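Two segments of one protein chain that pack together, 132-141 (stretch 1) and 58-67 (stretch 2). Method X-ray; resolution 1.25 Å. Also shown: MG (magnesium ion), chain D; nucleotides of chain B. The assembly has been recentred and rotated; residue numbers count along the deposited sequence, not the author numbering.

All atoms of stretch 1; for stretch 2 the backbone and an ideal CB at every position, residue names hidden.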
# COMPACT_ATOMS: atom_id res chain seq x y z
N ARG A 132 8.37 13.94 14.05
CA ARG A 132 8.48 12.78 13.19
C ARG A 132 7.13 12.10 13.08
O ARG A 132 6.36 12.07 14.04
CB ARG A 132 9.56 11.79 13.67
CG ARG A 132 9.19 10.95 14.83
CD ARG A 132 10.31 9.91 15.22
NE ARG A 132 9.71 9.15 16.30
CZ ARG A 132 10.09 9.16 17.57
NH1 ARG A 132 11.18 9.81 17.94
NH2 ARG A 132 9.37 8.48 18.44
N ILE A 133 6.85 11.57 11.89
CA ILE A 133 5.64 10.79 11.70
C ILE A 133 5.77 9.45 12.42
O ILE A 133 6.87 8.99 12.75
CB ILE A 133 5.32 10.58 10.21
CG1 ILE A 133 6.44 9.83 9.51
CG2 ILE A 133 5.04 11.92 9.54
CD1 ILE A 133 6.15 9.53 8.04
N THR A 134 4.63 8.81 12.64
CA THR A 134 4.60 7.43 13.08
C THR A 134 5.07 6.51 11.97
O THR A 134 4.81 6.75 10.78
CB THR A 134 3.18 7.08 13.51
OG1 THR A 134 2.85 7.85 14.67
CG2 THR A 134 3.03 5.61 13.81
N ALA A 135 5.74 5.44 12.36
CA ALA A 135 6.26 4.47 11.42
C ALA A 135 5.84 3.07 11.85
O ALA A 135 5.83 2.76 13.04
CB ALA A 135 7.79 4.52 11.33
N ASP A 136 5.52 2.25 10.86
CA ASP A 136 5.35 0.82 11.04
C ASP A 136 6.61 0.17 10.51
O ASP A 136 6.93 0.31 9.33
CB ASP A 136 4.15 0.34 10.23
CG ASP A 136 2.83 0.69 10.87
OD1 ASP A 136 2.83 1.20 12.01
OD2 ASP A 136 1.79 0.43 10.23
N VAL A 137 7.33 -0.53 11.38
CA VAL A 137 8.54 -1.25 10.99
C VAL A 137 8.16 -2.71 10.76
O VAL A 137 7.60 -3.36 11.65
CB VAL A 137 9.64 -1.11 12.04
CG1 VAL A 137 10.86 -1.92 11.65
CG2 VAL A 137 9.98 0.36 12.23
N ILE A 138 8.47 -3.21 9.57
CA ILE A 138 8.04 -4.54 9.14
C ILE A 138 9.27 -5.43 9.01
O ILE A 138 9.89 -5.47 7.94
CB ILE A 138 7.26 -4.47 7.82
CG1 ILE A 138 6.08 -3.50 7.96
CG2 ILE A 138 6.77 -5.85 7.44
CD1 ILE A 138 5.66 -2.87 6.69
N PRO A 139 9.69 -6.13 10.07
CA PRO A 139 10.74 -7.14 9.90
C PRO A 139 10.25 -8.27 9.01
O PRO A 139 9.08 -8.65 9.06
CB PRO A 139 11.02 -7.61 11.34
CG PRO A 139 9.75 -7.37 12.05
CD PRO A 139 9.15 -6.11 11.44
N CYS A 140 11.15 -8.80 8.20
CA CYS A 140 10.78 -9.84 7.25
C CYS A 140 12.03 -10.52 6.72
O CYS A 140 13.15 -10.12 7.01
CB CYS A 140 9.96 -9.27 6.09
SG CYS A 140 10.84 -8.02 5.12
N PHE A 141 11.80 -11.58 5.94
CA PHE A 141 12.84 -12.32 5.25
C PHE A 141 12.60 -12.27 3.75
O PHE A 141 11.52 -11.90 3.27
CB PHE A 141 12.81 -13.80 5.68
CG PHE A 141 13.18 -14.06 7.12
CD1 PHE A 141 14.36 -13.59 7.66
CD2 PHE A 141 12.35 -14.82 7.92
CE1 PHE A 141 14.71 -13.88 8.97
CE2 PHE A 141 12.69 -15.10 9.24
CZ PHE A 141 13.86 -14.62 9.76
N UNK A 58 -2.78 14.07 5.82
CA UNK A 58 -1.65 14.77 6.41
C UNK A 58 -1.00 13.89 7.47
O UNK A 58 -1.67 13.14 8.19
CB UNK A 58 -2.09 16.11 7.01
N UNK A 59 0.32 13.97 7.55
CA UNK A 59 1.07 13.32 8.62
C UNK A 59 0.86 11.81 8.62
O UNK A 59 0.76 11.19 9.68
CB UNK A 59 0.67 13.90 9.98
N UNK A 60 0.79 11.21 7.44
CA UNK A 60 0.49 9.79 7.33
C UNK A 60 1.62 8.93 7.88
O UNK A 60 2.80 9.28 7.80
CB UNK A 60 0.22 9.42 5.87
N UNK A 61 1.26 7.75 8.39
CA UNK A 61 2.25 6.78 8.84
C UNK A 61 3.02 6.20 7.66
O UNK A 61 2.47 6.00 6.57
CB UNK A 61 1.58 5.66 9.63
N UNK A 62 4.30 5.92 7.89
CA UNK A 62 5.19 5.35 6.87
C UNK A 62 5.50 3.90 7.19
O UNK A 62 5.72 3.54 8.36
CB UNK A 62 6.49 6.15 6.77
N UNK A 63 5.56 3.06 6.15
CA UNK A 63 5.86 1.64 6.27
C UNK A 63 7.32 1.40 5.90
O UNK A 63 7.69 1.49 4.72
CB UNK A 63 4.93 0.81 5.38
N UNK A 64 8.13 1.10 6.91
CA UNK A 64 9.56 0.87 6.75
C UNK A 64 9.80 -0.63 6.85
O UNK A 64 9.59 -1.23 7.92
CB UNK A 64 10.37 1.64 7.79
N UNK A 65 10.28 -1.23 5.77
CA UNK A 65 10.55 -2.66 5.73
C UNK A 65 11.99 -2.90 6.15
O UNK A 65 12.91 -2.22 5.68
CB UNK A 65 10.28 -3.23 4.34
N UNK A 66 12.19 -3.86 7.05
CA UNK A 66 13.53 -4.28 7.46
C UNK A 66 13.68 -5.75 7.08
O UNK A 66 13.21 -6.64 7.80
CB UNK A 66 13.76 -4.06 8.96
N UNK A 67 14.34 -6.00 5.95
CA UNK A 67 14.48 -7.34 5.41
C UNK A 67 15.79 -7.94 5.90
O UNK A 67 16.88 -7.51 5.49
CB UNK A 67 14.42 -7.32 3.88
MG MG D . 0.76 2.37 4.84
P A B 2 -2.71 -3.81 7.83
OP1 A B 2 -2.57 -5.28 7.70
OP2 A B 2 -3.46 -3.24 8.99
O5' A B 2 -1.25 -3.18 7.84
C5' A B 2 -0.45 -3.19 9.03
C4' A B 2 1.02 -3.09 8.71
O4' A B 2 1.45 -4.33 8.08
C3' A B 2 1.40 -1.97 7.74
O3' A B 2 2.68 -1.44 8.09
C2' A B 2 1.47 -2.68 6.40
O2' A B 2 2.33 -2.07 5.45
C1' A B 2 1.96 -4.07 6.79
N9 A B 2 1.48 -5.11 5.89
C8 A B 2 0.20 -5.63 5.84
N7 A B 2 0.04 -6.56 4.93
C5 A B 2 1.30 -6.65 4.33
C6 A B 2 1.79 -7.45 3.29
N6 A B 2 1.08 -8.36 2.62
N1 A B 2 3.09 -7.30 2.97
C2 A B 2 3.83 -6.40 3.62
N3 A B 2 3.48 -5.59 4.62
C4 A B 2 2.19 -5.77 4.93

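Position 58 has an ideal CB with nothing of stretch 1 within 5.5 Å. Stretch 1 sets no demand, and many residues would suit. It is Gln58, which makes no contact here.

Position 59 has phi/psi of 59/39, a left-handed backbone that favours Gly, Asn or Asp. Its CB lies 4.8 Å from Ile133 CG2. It is Asn59. Its OD1 comes 3.5 Å from Ile133 CG2, and a water links its ND2 to Arg132 O.

Position 60 points its CB away from stretch 1, so the choice is loose. It is Ser60. Its backbone matters more: Ser60 O lies 3.4 Å from Ile133 CD1.

At position 61 the CB points sideways, 3.6 Å from Thr134 O and 5.2 Å from Asp136 OD1. A small or polar residue would suit, and nearby Asp136 might favour a donor. It is Asp61. A water donates to its OD1 and to Asn59 O and accepts from Thr134 N. Asp61 has chi1 in the m rotamer (-59°).

Position 62 begins the parallel pairing: its N donates to Thr134 O (3.0 Å), and its O accepts from Asp136 N (2.8 Å). The CB is 3.6 Å from Ile133 CD1, on the side of Ala135. Val, Ile or Leu would fit. It is Val62, whose CG1 meets Ile133 CD1 at 3.5 Å and Ala135 CB at 3.7 Å.

Position 63 puts its CB on the side of Asp136, 4.0 Å from Ile138 CD1. Ile138 alone would allow an apolar residue. The magnesium and the nucleotide O3' beside Asp136 call for a carboxylate. It is Asp63. Its OD2 binds magnesium at 2.1 Å. Its OD1 lies 3.7 Å from Asp136 OD2, and both oxygens are within hydrogen-bonding distance of O3'.

Position 64 turns back to the side of Ala135 and Val137, with its CB 4.6 Å from Val137 CG2. The small Ala135 leaves room for a branched aliphatic. It is Ile64, with CD1 3.9 Å from Ala135 CB. Its N donates to Asp136 O, and its O accepts from Ile138 N, each at 2.8 Å.

Position 65 has its CB 4.9 Å from Cys140 SG, on the side of Ile138. Val, Ile or Thr would suit. It is Val65, whose CG1 touches Cys140 SG at 3.4 Å.

Position 66 has its CB 4.4 Å from Pro139 CA and 4.5 Å from Val137 CG1. A long apolar chain fits. It is Met66, whose CE reaches Pro139 CB at 4.2 Å.

Position 67 has its CB 3.9 Å from Cys140 SG. Many residues would suit. It is Arg67, whose end leads away.

Stretch 2, residues 58-67: QNSDVDIVMR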
# COMPACT_ATOMS: atom_id res chain seq x y z
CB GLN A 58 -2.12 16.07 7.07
CG GLN A 58 -2.59 17.13 6.10
CD GLN A 58 -2.67 18.50 6.75
OE1 GLN A 58 -2.99 18.62 7.93
NE2 GLN A 58 -2.37 19.54 5.98
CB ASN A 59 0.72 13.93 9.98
CG ASN A 59 1.87 13.88 10.96
OD1 ASN A 59 2.94 14.43 10.68
ND2 ASN A 59 1.66 13.25 12.10
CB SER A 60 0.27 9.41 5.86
OG SER A 60 -0.88 10.02 5.30
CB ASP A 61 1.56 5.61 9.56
CG ASP A 61 0.75 6.02 10.77
OD1 ASP A 61 0.77 7.21 11.17
OD2 ASP A 61 0.05 5.14 11.33
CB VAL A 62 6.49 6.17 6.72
CG1 VAL A 62 7.28 6.20 8.03
CG2 VAL A 62 7.34 5.61 5.59
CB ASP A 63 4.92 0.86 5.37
CG ASP A 63 3.48 1.16 5.68
OD1 ASP A 63 3.10 0.94 6.85
OD2 ASP A 63 2.76 1.68 4.80
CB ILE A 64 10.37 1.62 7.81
CG1 ILE A 64 10.07 3.11 7.76
CG2 ILE A 64 11.86 1.34 7.66
CD1 ILE A 64 10.73 3.90 8.88
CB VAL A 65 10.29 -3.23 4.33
CG1 VAL A 65 10.52 -4.73 4.34
CG2 VAL A 65 8.89 -2.90 3.84
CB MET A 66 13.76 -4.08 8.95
CG MET A 66 15.22 -4.30 9.32
SD MET A 66 15.55 -4.60 11.06
CE MET A 66 15.05 -6.31 11.18
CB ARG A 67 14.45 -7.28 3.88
CG ARG A 67 14.46 -8.64 3.20
CD ARG A 67 14.54 -8.50 1.69
NE ARG A 67 15.81 -7.92 1.26
CZ ARG A 67 16.03 -7.44 0.05
NH1 ARG A 67 15.07 -7.49 -0.86
NH2 ARG A 67 17.20 -6.91 -0.26
O HOH W 1 2.10 9.65 11.42
O HOH W 2 3.58 13.08 14.25
O HOH W 3 -0.56 2.62 9.29
O HOH W 4 1.75 4.21 4.59
O HOH W 5 0.99 2.51 6.86
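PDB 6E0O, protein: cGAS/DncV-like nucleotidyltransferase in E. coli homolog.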